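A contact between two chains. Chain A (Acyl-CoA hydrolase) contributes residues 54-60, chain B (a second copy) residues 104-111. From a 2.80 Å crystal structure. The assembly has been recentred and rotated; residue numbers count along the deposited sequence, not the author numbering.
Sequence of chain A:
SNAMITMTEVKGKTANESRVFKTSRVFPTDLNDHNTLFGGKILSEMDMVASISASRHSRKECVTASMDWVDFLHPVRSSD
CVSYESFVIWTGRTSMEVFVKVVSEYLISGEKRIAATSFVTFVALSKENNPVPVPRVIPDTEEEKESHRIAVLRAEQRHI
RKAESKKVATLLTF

Chain A 54-60: ASRHSRK
Chain B (104-111) SEYLISGE

Two arginines at the end of a helix in chain A grip one glutamate and a backbone turn in chain B, burying 332 Å² in all. Chain A is helical through Ser A58; Arg A59 then leaves helical geometry with positive phi (56/26), although Arg A59 N still donates to Ser A55 O at 2.6 Å. Ser A58 OG donates to Ala A54 O at 2.8 Å, so this small polar residue satisfies its hydroxyl on its own helix. Chain B runs as a strand through Tyr B106 and then turns, with Gly B110 N bonded to Tyr B106 O (2.8 Å), Tyr B106 N to Glu B111 O (2.6 Å) and Glu B111 N to Ser B109 OG (3.1 Å). The stretches come closest in register at Arg A59 and Ile B108, whose CA atoms lie 4.5 Å apart.

Glu B105 points toward chain A, fully extended (chi1 and chi2 both t), and divides its buried carboxylate between the two arginines. Glu B105 OE2 forms a salt bridge with Arg A56, accepting weak hydrogen bonds from Arg A56 NH2 (2.7 Å) and Arg A56 NE (2.9 Å). Arg A56 starts sideways, with chi1 at -94°, but its t, t continuation carries the guanidinium across; NH1 is satisfied elsewhere in the structure. Glu B105 OE1 takes the straighter bond, 161° at the hydrogen, from Arg A59 NH2 at 3.2 Å, a second salt bridge. Two positive groups thus compensate one buried charge.

Arg A59, the most covered residue, starts sideways and bends across to chain B through chi1 m, chi2 -97°, chi3 p and chi4 137°. Arg A59 NE (3.1 Å) and Arg A59 NH2 (3.2 Å) make weak hydrogen bonds to Leu B107 O, so a single carbonyl serves two donors at the guanidinium edge. Leu B107 (chi1 m, chi2 t) points sideways and meets chain A through this backbone oxygen. Gly B110 covers one face, Gly B110 CA lying 3.5 Å from Arg A59 NH1. Glycine suits this site twice over: its phi is positive, and an ideal CB would clash, 3.0 Å from Arg A59 NH1.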

ATOM      1  N   ALA A  54     -12.127   7.980 -19.411  1.00 25.59           N
ATOM      2  CA  ALA A  54     -13.504   8.403 -19.298  1.00 26.92           C
ATOM      3  C   ALA A  54     -13.603   9.869 -18.892  1.00 29.81           C
ATOM      4  O   ALA A  54     -14.345  10.628 -19.500  1.00 32.04           O
ATOM      5  CB  ALA A  54     -14.235   7.529 -18.291  1.00 27.52           C
ATOM      6  N   SER A  55     -12.856  10.284 -17.875  1.00 31.75           N
ATOM      7  CA  SER A  55     -12.945  11.669 -17.445  1.00 33.70           C
ATOM      8  C   SER A  55     -12.250  12.649 -18.387  1.00 34.04           C
ATOM      9  O   SER A  55     -12.647  13.809 -18.477  1.00 35.75           O
ATOM     10  CB  SER A  55     -12.413  11.817 -16.027  1.00 34.26           C
ATOM     11  OG  SER A  55     -11.128  11.261 -15.927  1.00 44.88           O
ATOM     12  N   ARG A  56     -11.219  12.203 -19.093  1.00 31.73           N
ATOM     13  CA  ARG A  56     -10.555  13.098 -20.031  1.00 32.25           C
ATOM     14  C   ARG A  56     -11.523  13.457 -21.157  1.00 32.89           C
ATOM     15  O   ARG A  56     -11.609  14.608 -21.582  1.00 31.84           O
ATOM     16  CB  ARG A  56      -9.305  12.448 -20.621  1.00 32.86           C
ATOM     17  CG  ARG A  56      -8.047  12.789 -19.870  1.00 37.08           C
ATOM     18  CD  ARG A  56      -6.813  12.237 -20.551  1.00 41.70           C
ATOM     19  NE  ARG A  56      -5.613  12.662 -19.838  1.00 48.13           N
ATOM     20  CZ  ARG A  56      -4.389  12.183 -20.052  1.00 48.74           C
ATOM     21  NH1 ARG A  56      -4.185  11.246 -20.969  1.00 48.50           N
ATOM     22  NH2 ARG A  56      -3.366  12.646 -19.340  1.00 49.51           N
ATOM     23  N   HIS A  57     -12.261  12.461 -21.628  1.00 34.15           N
ATOM     24  CA  HIS A  57     -13.213  12.652 -22.710  1.00 34.13           C
ATOM     25  C   HIS A  57     -14.414  13.451 -22.241  1.00 34.84           C
ATOM     26  O   HIS A  57     -14.776  14.454 -22.848  1.00 36.09           O
ATOM     27  CB  HIS A  57     -13.678  11.289 -23.232  1.00 33.04           C
ATOM     28  CG  HIS A  57     -14.695  11.363 -24.334  1.00 33.94           C
ATOM     29  ND1 HIS A  57     -14.359  11.256 -25.667  1.00 31.69           N
ATOM     30  CD2 HIS A  57     -16.045  11.489 -24.294  1.00 31.59           C
ATOM     31  CE1 HIS A  57     -15.457  11.309 -26.400  1.00 32.44           C
ATOM     32  NE2 HIS A  57     -16.494  11.450 -25.592  1.00 30.23           N
ATOM     33  N   SER A  58     -15.017  13.010 -21.148  1.00 34.10           N
ATOM     34  CA  SER A  58     -16.207  13.657 -20.615  1.00 35.41           C
ATOM     35  C   SER A  58     -15.966  14.904 -19.780  1.00 38.11           C
ATOM     36  O   SER A  58     -16.869  15.726 -19.626  1.00 38.63           O
ATOM     37  CB  SER A  58     -16.973  12.671 -19.755  1.00 33.22           C
ATOM     38  OG  SER A  58     -16.228  12.419 -18.585  1.00 32.23           O
ATOM     39  N   ARG A  59     -14.765  15.040 -19.226  1.00 40.12           N
ATOM     40  CA  ARG A  59     -14.444  16.179 -18.374  1.00 39.75           C
ATOM     41  C   ARG A  59     -15.479  16.185 -17.251  1.00 40.21           C
ATOM     42  O   ARG A  59     -15.791  17.228 -16.684  1.00 40.68           O
ATOM     43  CB  ARG A  59     -14.524  17.489 -19.157  1.00 39.33           C
ATOM     44  CG  ARG A  59     -13.827  17.459 -20.504  1.00 42.77           C
ATOM     45  CD  ARG A  59     -12.419  18.040 -20.484  1.00 43.08           C
ATOM     46  NE  ARG A  59     -11.490  17.273 -19.664  1.00 47.81           N
ATOM     47  CZ  ARG A  59     -10.245  16.974 -20.029  1.00 48.44           C
ATOM     48  NH1 ARG A  59      -9.781  17.370 -21.210  1.00 47.75           N
ATOM     49  NH2 ARG A  59      -9.454  16.298 -19.206  1.00 47.93           N
ATOM     50  N   LYS A  60     -16.021  15.007 -16.955  1.00 41.02           N
ATOM     51  CA  LYS A  60     -17.009  14.845 -15.891  1.00 44.34           C
ATOM     52  C   LYS A  60     -16.493  13.796 -14.919  1.00 45.65           C
ATOM     53  O   LYS A  60     -15.533  13.083 -15.216  1.00 44.06           O
ATOM     54  CB  LYS A  60     -18.356  14.366 -16.443  1.00 44.63           C
ATOM     55  CG  LYS A  60     -19.073  15.357 -17.320  1.00 47.98           C
ATOM     56  CD  LYS A  60     -19.571  16.550 -16.531  1.00 49.64           C
ATOM     57  CE  LYS A  60     -20.165  17.592 -17.472  1.00 52.20           C
ATOM     58  NZ  LYS A  60     -20.686  18.795 -16.759  1.00 54.04           N
TER
ATOM     59  N   SER B 104       1.015  18.138 -15.050  1.00 28.31           N
ATOM     60  CA  SER B 104      -0.187  18.158 -14.247  1.00 33.71           C
ATOM     61  C   SER B 104      -1.355  18.564 -15.138  1.00 33.91           C
ATOM     62  O   SER B 104      -1.279  19.567 -15.838  1.00 34.30           O
ATOM     63  CB  SER B 104      -0.016  19.155 -13.109  1.00 38.71           C
ATOM     64  OG  SER B 104      -1.116  19.092 -12.229  1.00 52.90           O
ATOM     65  N   GLU B 105      -2.434  17.790 -15.132  1.00 35.81           N
ATOM     66  CA  GLU B 105      -3.571  18.118 -15.984  1.00 38.74           C
ATOM     67  C   GLU B 105      -4.870  18.277 -15.215  1.00 40.14           C
ATOM     68  O   GLU B 105      -5.249  17.430 -14.407  1.00 38.78           O
ATOM     69  CB  GLU B 105      -3.741  17.063 -17.082  1.00 41.47           C
ATOM     70  CG  GLU B 105      -4.970  17.266 -17.970  1.00 45.02           C
ATOM     71  CD  GLU B 105      -5.238  16.073 -18.888  1.00 48.94           C
ATOM     72  OE1 GLU B 105      -6.298  16.048 -19.564  1.00 50.18           O
ATOM     73  OE2 GLU B 105      -4.384  15.159 -18.934  1.00 50.61           O
ATOM     74  N   TYR B 106      -5.562  19.375 -15.486  1.00 42.41           N
ATOM     75  CA  TYR B 106      -6.813  19.651 -14.816  1.00 45.27           C
ATOM     76  C   TYR B 106      -7.962  18.774 -15.280  1.00 45.33           C
ATOM     77  O   TYR B 106      -8.316  18.768 -16.455  1.00 45.16           O
ATOM     78  CB  TYR B 106      -7.195  21.103 -15.004  1.00 50.76           C
ATOM     79  CG  TYR B 106      -8.119  21.521 -13.924  1.00 54.95           C
ATOM     80  CD1 TYR B 106      -9.476  21.666 -14.156  1.00 59.34           C
ATOM     81  CD2 TYR B 106      -7.639  21.709 -12.636  1.00 59.65           C
ATOM     82  CE1 TYR B 106     -10.335  21.993 -13.132  1.00 64.76           C
ATOM     83  CE2 TYR B 106      -8.482  22.032 -11.602  1.00 65.24           C
ATOM     84  CZ  TYR B 106      -9.834  22.176 -11.853  1.00 66.69           C
ATOM     85  OH  TYR B 106     -10.677  22.538 -10.823  1.00 68.93           O
ATOM     86  N   LEU B 107      -8.570  18.060 -14.344  1.00 45.67           N
ATOM     87  CA  LEU B 107      -9.663  17.158 -14.669  1.00 47.19           C
ATOM     88  C   LEU B 107     -10.831  17.746 -15.473  1.00 47.60           C
ATOM     89  O   LEU B 107     -11.103  17.295 -16.590  1.00 47.05           O
ATOM     90  CB  LEU B 107     -10.169  16.483 -13.387  1.00 49.11           C
ATOM     91  CG  LEU B 107      -9.087  15.616 -12.705  1.00 51.80           C
ATOM     92  CD1 LEU B 107      -9.595  15.043 -11.383  1.00 50.18           C
ATOM     93  CD2 LEU B 107      -8.660  14.491 -13.642  1.00 49.74           C
ATOM     94  N   ILE B 108     -11.511  18.753 -14.941  1.00 47.24           N
ATOM     95  CA  ILE B 108     -12.647  19.306 -15.670  1.00 46.63           C
ATOM     96  C   ILE B 108     -12.328  20.358 -16.731  1.00 44.35           C
ATOM     97  O   ILE B 108     -13.165  20.643 -17.581  1.00 46.18           O
ATOM     98  CB  ILE B 108     -13.723  19.875 -14.692  1.00 48.20           C
ATOM     99  CG1 ILE B 108     -13.204  21.115 -13.964  1.00 49.62           C
ATOM    100  CG2 ILE B 108     -14.111  18.812 -13.677  1.00 47.98           C
ATOM    101  CD1 ILE B 108     -13.162  22.382 -14.812  1.00 51.87           C
ATOM    102  N   SER B 109     -11.131  20.928 -16.707  1.00 39.76           N
ATOM    103  CA  SER B 109     -10.793  21.963 -17.680  1.00 38.38           C
ATOM    104  C   SER B 109      -9.747  21.594 -18.734  1.00 39.37           C
ATOM    105  O   SER B 109      -9.493  22.379 -19.646  1.00 39.24           O
ATOM    106  CB  SER B 109     -10.295  23.205 -16.967  1.00 35.51           C
ATOM    107  OG  SER B 109      -8.877  23.200 -16.973  1.00 33.46           O
ATOM    108  N   GLY B 110      -9.123  20.429 -18.603  1.00 39.44           N
ATOM    109  CA  GLY B 110      -8.114  20.020 -19.567  1.00 38.48           C
ATOM    110  C   GLY B 110      -6.795  20.787 -19.544  1.00 39.08           C
ATOM    111  O   GLY B 110      -5.886  20.471 -20.309  1.00 38.14           O
ATOM    112  N   GLU B 111      -6.669  21.776 -18.662  1.00 41.45           N
ATOM    113  CA  GLU B 111      -5.446  22.570 -18.583  1.00 44.40           C
ATOM    114  C   GLU B 111      -4.233  21.789 -18.080  1.00 41.11           C
ATOM    115  O   GLU B 111      -4.344  21.010 -17.140  1.00 41.47           O
ATOM    116  CB  GLU B 111      -5.679  23.796 -17.708  1.00 51.75           C
ATOM    117  CG  GLU B 111      -6.565  24.850 -18.347  1.00 62.72           C
ATOM    118  CD  GLU B 111      -6.724  26.059 -17.453  1.00 71.48           C
ATOM    119  OE1 GLU B 111      -6.632  25.877 -16.220  1.00 73.94           O
ATOM    120  OE2 GLU B 111      -6.948  27.178 -17.969  1.00 74.18           O
TER